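Local coordinates for protein AlyQ (PDB 7D2A) that binds uronic acids of alginate through a family 32 carbohydrate-binding module that also holds a calcium ion, at residues A[53-58]-A[129-134]; A[61-66]-A[123-128]; A[67-72]-A[88-93]. All blocks are in the same frame, centred on the assembly; numbering follows the deposited sequence.

Contact 1. Residues A[53-58]-A[129-134]; sequences KTVNQV and VAIFHA
Thr54 lays its methyl CG2 over one face of the His133 imidazole, 3.8 Å from the ring centroid and 14° off the normal, a CH-pi contact, while Asn56 ND2 reaches the edge of the same ring near its plane. The Phe132 ring takes Gln57 O at its edge, and the Gln57 side chain crosses it obliquely, NE2 nearest its CG, amide and ring planes 66° apart. These pairs surround a classic beta bulge, in which Asn56 and Gln57 both face Phe132 in an antiparallel pairing of strands 52-62 and 123-133. Phe132 O accepts from Asn56 N at 3.1 Å and, weakly, from Gln57 N; Phe132 N returns a bond to Gln57 O at 2.9 Å. On the side of Val58 and Ile131, Val55 CG1 meets Ile131 CG2 at 3.8 Å, and Phe47, Leu49 and Ile111 of the facing sheet pack against this layer, as expected of a beta sandwich. From within the bulge a side chain also grips Ala134. With CG between the backbone N and carbonyl carbon (chi1 65°), the Asn56 amide pairs with that backbone: OD1 accepts from Ala134 N at 2.7 Å, and ND2 donates to Ala134 O at 3.0 Å, in the amide plane and on a lone pair.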
# COMPACT_ATOMS: atom_id res chain seq x y z
N LYS A 53 4.84 -14.72 -5.81
CA LYS A 53 6.22 -14.26 -6.04
C LYS A 53 6.90 -14.12 -4.69
O LYS A 53 6.21 -13.92 -3.69
CB LYS A 53 6.24 -12.87 -6.68
CG LYS A 53 5.37 -12.71 -7.90
CD LYS A 53 6.02 -13.32 -9.05
CE LYS A 53 5.29 -13.01 -10.34
NZ LYS A 53 5.77 -13.93 -11.39
N THR A 54 8.22 -14.17 -4.68
CA THR A 54 9.01 -13.85 -3.46
C THR A 54 9.03 -12.34 -3.26
O THR A 54 9.41 -11.63 -4.14
CB THR A 54 10.42 -14.40 -3.53
OG1 THR A 54 10.31 -15.82 -3.72
CG2 THR A 54 11.16 -14.09 -2.25
N VAL A 55 8.52 -11.87 -2.14
CA VAL A 55 8.39 -10.44 -1.85
C VAL A 55 9.10 -10.14 -0.54
O VAL A 55 8.87 -10.89 0.42
CB VAL A 55 6.91 -10.04 -1.79
CG1 VAL A 55 6.73 -8.62 -1.43
CG2 VAL A 55 6.13 -10.33 -3.08
N ASN A 56 9.83 -9.04 -0.48
CA ASN A 56 10.42 -8.60 0.79
C ASN A 56 10.34 -7.10 1.02
O ASN A 56 10.95 -6.59 1.98
CB ASN A 56 11.85 -9.14 0.95
CG ASN A 56 12.81 -8.56 -0.08
OD1 ASN A 56 12.40 -7.67 -0.85
ND2 ASN A 56 14.05 -9.01 -0.05
N GLN A 57 9.65 -6.38 0.14
CA GLN A 57 9.64 -4.91 0.26
C GLN A 57 8.42 -4.36 -0.48
O GLN A 57 8.06 -4.77 -1.59
CB GLN A 57 10.91 -4.31 -0.32
CG GLN A 57 11.02 -2.84 -0.07
CD GLN A 57 12.39 -2.38 -0.51
OE1 GLN A 57 13.38 -2.45 0.24
NE2 GLN A 57 12.47 -2.11 -1.78
N VAL A 58 7.74 -3.46 0.22
CA VAL A 58 6.61 -2.71 -0.34
C VAL A 58 6.99 -1.26 -0.18
O VAL A 58 7.32 -0.86 0.91
CB VAL A 58 5.27 -3.04 0.33
CG1 VAL A 58 4.21 -2.08 -0.11
CG2 VAL A 58 4.89 -4.48 0.12
N VAL A 129 2.15 2.86 -5.18
CA VAL A 129 2.69 1.66 -4.51
C VAL A 129 3.53 0.88 -5.50
O VAL A 129 3.10 0.77 -6.69
CB VAL A 129 1.55 0.81 -3.94
CG1 VAL A 129 2.06 -0.55 -3.42
CG2 VAL A 129 0.84 1.50 -2.82
N ALA A 130 4.58 0.27 -5.01
CA ALA A 130 5.42 -0.64 -5.80
C ALA A 130 5.86 -1.79 -4.91
O ALA A 130 6.01 -1.62 -3.70
CB ALA A 130 6.53 0.11 -6.45
N ILE A 131 6.06 -2.96 -5.47
CA ILE A 131 6.24 -4.21 -4.70
C ILE A 131 7.44 -4.87 -5.32
O ILE A 131 7.41 -5.09 -6.60
CB ILE A 131 4.99 -5.09 -4.76
CG1 ILE A 131 3.81 -4.34 -4.13
CG2 ILE A 131 5.24 -6.44 -4.10
CD1 ILE A 131 2.48 -5.04 -4.24
N PHE A 132 8.39 -5.30 -4.45
CA PHE A 132 9.75 -5.71 -4.83
C PHE A 132 10.18 -7.02 -4.20
O PHE A 132 9.77 -7.40 -3.08
CB PHE A 132 10.74 -4.63 -4.40
CG PHE A 132 10.50 -3.29 -5.04
CD1 PHE A 132 9.51 -2.48 -4.53
CD2 PHE A 132 11.23 -2.87 -6.12
CE1 PHE A 132 9.29 -1.22 -5.05
CE2 PHE A 132 10.98 -1.61 -6.68
CZ PHE A 132 10.01 -0.81 -6.15
N HIS A 133 11.12 -7.67 -4.87
CA HIS A 133 12.11 -8.56 -4.24
C HIS A 133 13.42 -7.80 -4.28
O HIS A 133 14.06 -7.73 -5.38
CB HIS A 133 12.13 -9.91 -4.92
CG HIS A 133 13.01 -10.90 -4.25
ND1 HIS A 133 13.34 -12.12 -4.84
CD2 HIS A 133 13.59 -10.86 -3.03
CE1 HIS A 133 14.13 -12.78 -3.98
NE2 HIS A 133 14.28 -12.04 -2.86
N ALA A 134 13.76 -7.14 -3.17
CA ALA A 134 14.91 -6.21 -3.05
C ALA A 134 16.17 -6.98 -2.68
O ALA A 134 16.10 -8.01 -1.93
CB ALA A 134 14.57 -5.17 -2.04

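Contact 2. Residues A[61-66]-A[123-128]; sequences AWYNGD and WNSITE. With CA (calcium ion), chain C; MAW (4-deoxy-alpha-L-erythro-hex-4-enopyranuronic acid), chain B.
Ala61 and Glu128 form an antiparallel hydrogen-bonded pair, Ala61 N donating a hydrogen bond to Glu128 O at 2.8 Å. Ala61 O receives Thr127 N at 2.7 Å and, weakly, Glu128 N, so Thr127 and Glu128 both face Ala61 in a classic beta bulge. The register shifts by one there, Trp62 pairs with Ile126, and Tyr63 N then bonds to Ser125 O from above the carbonyl plane. From Trp62 a type II turn runs to Gly65.

On the inner face the Trp62 indole and Ile126 lie side by side, with CZ3 of Trp62 3.5 Å from Ile126 CG1. CG of Trp62 and CG1 of Ile126 both lie anti to their carbonyl carbons (chi1 -64° and -58°), which sends the two side chains the same way; Tyr101 is the main polar partner of the indole. A water bridges the strands, donating to Trp62 O and accepting from Thr127 OG1.

In this F5/8 type C beta sandwich, the 123-128 segment serves two sites. At the bulge, Thr127 O and Glu128 OE2 bind calcium, each at 2.4 Å, and Asn26, Asp29, Asn31 and Thr34 complete the site. Toward the other end lies the glycan pocket. Ser125 OG, also bonded to Ser37, donates to carboxylate oxygen O6B of the unsaturated uronic acid at 2.6 Å, while Ser125 CB packs against Tyr63 CB at 3.4 Å. The sugar lies over one face of the Trp123 indole, its C4 3.5 Å from Trp123 CD2 and its C3 above the plane toward the rim. An alanine in place of Trp123 would probably leave C3 and C4 of the sugar without their aromatic platform, opening a gap beneath the ring. Trp123 CB itself approaches O6B to 3.4 Å.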
# COMPACT_ATOMS: atom_id res chain seq x y z
N ALA A 61 4.04 5.69 -1.51
CA ALA A 61 4.07 7.17 -1.46
C ALA A 61 2.73 7.63 -0.94
O ALA A 61 1.67 7.22 -1.44
CB ALA A 61 4.38 7.74 -2.83
N TRP A 62 2.77 8.52 0.04
CA TRP A 62 1.59 8.99 0.77
C TRP A 62 1.14 10.37 0.31
O TRP A 62 1.98 11.24 0.05
CB TRP A 62 1.90 8.99 2.26
CG TRP A 62 2.15 7.61 2.77
CD1 TRP A 62 3.36 7.01 2.89
CD2 TRP A 62 1.17 6.68 3.25
NE1 TRP A 62 3.21 5.73 3.33
CE2 TRP A 62 1.88 5.50 3.60
CE3 TRP A 62 -0.22 6.72 3.38
CZ2 TRP A 62 1.20 4.38 4.10
CZ3 TRP A 62 -0.88 5.61 3.85
CH2 TRP A 62 -0.17 4.45 4.19
N TYR A 63 -0.17 10.53 0.20
CA TYR A 63 -0.75 11.86 -0.13
C TYR A 63 -0.41 12.80 1.02
O TYR A 63 -0.59 12.41 2.18
CB TYR A 63 -2.26 11.75 -0.26
CG TYR A 63 -2.98 13.03 -0.56
CD1 TYR A 63 -2.76 13.72 -1.75
CD2 TYR A 63 -3.92 13.51 0.33
CE1 TYR A 63 -3.48 14.85 -2.05
CE2 TYR A 63 -4.66 14.64 0.02
CZ TYR A 63 -4.42 15.31 -1.15
OH TYR A 63 -5.15 16.45 -1.39
N ASN A 64 0.09 14.00 0.72
CA ASN A 64 0.50 14.96 1.77
C ASN A 64 1.54 14.28 2.67
O ASN A 64 1.58 14.51 3.90
CB ASN A 64 -0.69 15.49 2.55
CG ASN A 64 -1.54 16.46 1.76
OD1 ASN A 64 -1.09 16.97 0.74
ND2 ASN A 64 -2.74 16.70 2.23
N GLY A 65 2.38 13.44 2.07
CA GLY A 65 3.27 12.58 2.84
C GLY A 65 4.35 13.37 3.54
O GLY A 65 4.96 12.81 4.50
N ASP A 66 4.60 14.60 3.13
CA ASP A 66 5.64 15.43 3.77
C ASP A 66 5.02 16.31 4.86
O ASP A 66 5.75 17.18 5.37
CB ASP A 66 6.40 16.25 2.73
CG ASP A 66 5.57 17.35 2.11
OD1 ASP A 66 4.34 17.35 2.30
OD2 ASP A 66 6.15 18.16 1.42
N TRP A 123 -8.63 9.99 6.93
CA TRP A 123 -8.48 9.48 5.55
C TRP A 123 -7.23 8.60 5.41
O TRP A 123 -6.23 8.73 6.13
CB TRP A 123 -8.45 10.60 4.50
CG TRP A 123 -9.80 11.19 4.31
CD1 TRP A 123 -10.42 12.18 5.03
CD2 TRP A 123 -10.72 10.76 3.31
NE1 TRP A 123 -11.67 12.39 4.50
CE2 TRP A 123 -11.89 11.53 3.46
CE3 TRP A 123 -10.65 9.83 2.27
CZ2 TRP A 123 -12.99 11.38 2.63
CZ3 TRP A 123 -11.73 9.70 1.45
CH2 TRP A 123 -12.89 10.47 1.60
N ASN A 124 -7.32 7.70 4.45
CA ASN A 124 -6.17 6.90 3.97
C ASN A 124 -6.00 7.23 2.50
O ASN A 124 -6.88 6.94 1.68
CB ASN A 124 -6.42 5.41 4.12
CG ASN A 124 -6.90 5.09 5.51
OD1 ASN A 124 -6.07 5.07 6.42
ND2 ASN A 124 -8.22 4.90 5.67
N SER A 125 -4.87 7.89 2.19
CA SER A 125 -4.67 8.39 0.82
C SER A 125 -3.24 8.07 0.39
O SER A 125 -2.29 8.60 0.97
CB SER A 125 -4.95 9.90 0.76
OG SER A 125 -6.37 10.12 1.01
N ILE A 126 -3.11 7.28 -0.66
CA ILE A 126 -1.84 6.72 -1.16
C ILE A 126 -1.70 7.13 -2.61
O ILE A 126 -2.62 6.86 -3.39
CB ILE A 126 -1.76 5.19 -0.94
CG1 ILE A 126 -1.91 4.87 0.56
CG2 ILE A 126 -0.49 4.66 -1.55
CD1 ILE A 126 -1.96 3.38 0.85
N THR A 127 -0.54 7.73 -2.98
CA THR A 127 -0.37 8.16 -4.38
C THR A 127 0.26 7.09 -5.26
O THR A 127 -0.09 7.00 -6.46
CB THR A 127 0.43 9.46 -4.43
OG1 THR A 127 1.71 9.18 -3.88
CG2 THR A 127 -0.23 10.59 -3.68
N GLU A 128 1.14 6.26 -4.73
CA GLU A 128 1.86 5.24 -5.53
C GLU A 128 2.18 4.07 -4.64
O GLU A 128 2.58 4.34 -3.46
CB GLU A 128 3.13 5.85 -6.13
CG GLU A 128 2.87 6.79 -7.31
CD GLU A 128 2.28 6.06 -8.50
OE1 GLU A 128 3.02 5.20 -9.07
OE2 GLU A 128 1.11 6.33 -8.93
CA CA C . -0.72 7.79 -8.59
C1 MAW B . -10.50 14.55 1.83
C2 MAW B . -10.67 14.28 0.38
O2 MAW B . -9.94 15.21 -0.47
C3 MAW B . -10.16 12.83 0.16
O3 MAW B . -9.97 12.55 -1.21
C4 MAW B . -8.86 12.62 0.94
C5 MAW B . -8.38 13.50 1.79
O5 MAW B . -9.10 14.72 2.11
C6 MAW B . -7.16 13.34 2.54
O6A MAW B . -6.86 14.25 3.37
O6B MAW B . -6.43 12.28 2.41
O HOH W 1 3.05 11.32 -2.50

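Contact 3. Residues A[67-72]-A[88-93]. With MAW (4-deoxy-alpha-L-erythro-hex-4-enopyranuronic acid), chain B.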
# COMPACT_ATOMS: atom_id res chain seq x y z
N SER A 67 3.74 16.13 5.21
CA SER A 67 3.08 17.02 6.20
C SER A 67 2.19 16.27 7.19
O SER A 67 1.62 16.92 8.09
CB SER A 67 2.31 18.11 5.51
OG SER A 67 1.13 17.60 4.89
N ARG A 68 2.12 14.94 7.11
CA ARG A 68 1.33 14.17 8.08
C ARG A 68 1.84 12.73 8.10
O ARG A 68 2.45 12.30 7.11
CB ARG A 68 -0.15 14.26 7.71
CG ARG A 68 -0.54 13.37 6.54
CD ARG A 68 -1.88 13.76 5.98
NE ARG A 68 -2.48 12.68 5.19
CZ ARG A 68 -3.64 12.76 4.58
NH1 ARG A 68 -4.36 13.91 4.58
NH2 ARG A 68 -4.08 11.70 3.93
N THR A 69 1.56 12.05 9.19
CA THR A 69 1.92 10.63 9.37
C THR A 69 0.66 9.78 9.27
O THR A 69 -0.43 10.19 9.76
CB THR A 69 2.64 10.40 10.70
OG1 THR A 69 1.81 10.87 11.77
CG2 THR A 69 3.96 11.14 10.75
N SER A 70 0.75 8.64 8.63
CA SER A 70 -0.39 7.77 8.37
C SER A 70 -0.07 6.37 8.91
O SER A 70 0.99 5.83 8.60
CB SER A 70 -0.76 7.80 6.86
OG SER A 70 -2.17 7.76 6.63
N GLY A 71 -0.96 5.82 9.73
CA GLY A 71 -0.78 4.48 10.29
C GLY A 71 -1.28 3.40 9.35
O GLY A 71 -2.22 3.61 8.60
N PHE A 72 -0.55 2.29 9.28
CA PHE A 72 -0.88 1.22 8.32
C PHE A 72 -0.27 -0.11 8.75
O PHE A 72 0.56 -0.17 9.63
CB PHE A 72 -0.40 1.60 6.91
CG PHE A 72 1.09 1.55 6.77
CD1 PHE A 72 1.89 2.62 7.15
CD2 PHE A 72 1.71 0.41 6.27
CE1 PHE A 72 3.27 2.56 7.04
CE2 PHE A 72 3.08 0.34 6.20
CZ PHE A 72 3.87 1.40 6.61
N SER A 88 3.84 -3.52 10.28
CA SER A 88 2.91 -2.54 10.89
C SER A 88 3.72 -1.32 11.28
O SER A 88 4.85 -1.45 11.87
CB SER A 88 2.22 -3.17 12.04
OG SER A 88 1.30 -2.25 12.58
N GLY A 89 3.23 -0.14 10.95
CA GLY A 89 3.98 1.06 11.33
C GLY A 89 3.22 2.31 10.98
O GLY A 89 1.98 2.28 10.83
N THR A 90 3.97 3.38 10.84
CA THR A 90 3.45 4.72 10.57
C THR A 90 4.38 5.34 9.53
O THR A 90 5.58 5.23 9.71
CB THR A 90 3.46 5.57 11.84
OG1 THR A 90 2.71 4.86 12.82
CG2 THR A 90 2.88 6.94 11.60
N SER A 91 3.82 5.98 8.54
CA SER A 91 4.61 6.65 7.49
C SER A 91 5.43 7.72 8.19
O SER A 91 5.06 8.20 9.30
CB SER A 91 3.73 7.17 6.41
OG SER A 91 2.96 8.27 6.86
N SER A 92 6.51 8.17 7.54
CA SER A 92 7.50 9.06 8.17
C SER A 92 6.94 10.48 8.37
O SER A 92 7.42 11.15 9.31
CB SER A 92 8.76 9.09 7.40
OG SER A 92 8.61 9.77 6.18
N GLY A 93 6.04 10.92 7.50
CA GLY A 93 5.64 12.33 7.44
C GLY A 93 6.75 13.24 6.92
O GLY A 93 6.61 14.48 7.02
C1 MAW B . -10.50 14.55 1.83
C2 MAW B . -10.67 14.28 0.38
O2 MAW B . -9.94 15.21 -0.47
C3 MAW B . -10.16 12.83 0.16
O3 MAW B . -9.97 12.55 -1.21
C4 MAW B . -8.86 12.62 0.94
C5 MAW B . -8.38 13.50 1.79
O5 MAW B . -9.10 14.72 2.11
C6 MAW B . -7.16 13.34 2.54
O6A MAW B . -6.86 14.25 3.37
O6B MAW B . -6.43 12.28 2.41
O HOH W 2 1.78 10.31 5.39
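Ser70 and Ser91 exchange two hydrogen bonds where this antiparallel pairing gives way to loop: Ser91 N donates to Ser70 O at 2.8 Å, and Ser70 N donates to the hydroxyl of Ser91, OG, at 2.9 Å. A side chain thus stands in for a backbone acceptor, and OG has a second partner in a water that donates to Arg68 O. Farther along, Phe72 and Gly89 form a hydrogen-bonded pair, each N to the other's O, both at 3.0 Å. Gly93 CA comes within 3.2 Å of Arg68 O in a CA-H...O contact; a CB on Gly93 would clash with Thr69 CG2.

Arg68 turns from the hairpin to the glycan. Its chain is extended from CG to NE, and the guanidinium meets the carboxylate of the unsaturated uronic acid edge-on, NH1 donating to O6A at 2.8 Å (172° at the hydrogen) and NH2 to O6B at 2.9 Å. This two-pronged pairing fixes how the carboxylate is turned and would be expected to balance its negative charge; Asp20, Arg35 and Asn121 also hydrogen-bond to the sugar.

The Phe72 ring presents its edge to Ser91 N and meets the rings of Trp62 and Tyr101. Strands 70-77 and 84-90 make a beta hairpin at one margin of the five-stranded sheet, with 84-90 outermost and 110-118 bonded along the other side of 70-77.

From the N terminus, strand 52-62 carries the first segment of contact 1, and its end, with the turn after it, that of contact 2; 67-72, leading into strand 70-77, follows for contact 3. The hairpin of contact 3 closes first, over a loop of 15 residues. Contact 2 closes a wider loop when the chain returns at 123-128, and contact 1 the widest at 129-134; the three are nested and none cross. Contacts 1 and 2 join the same two strands on opposite sides of the chain's centre, their centres about 19 Å apart. Contact 3 belongs to the other sheet but meets contact 2 where Trp62 packs on Ser91 and Phe72, and both reach the same sugar.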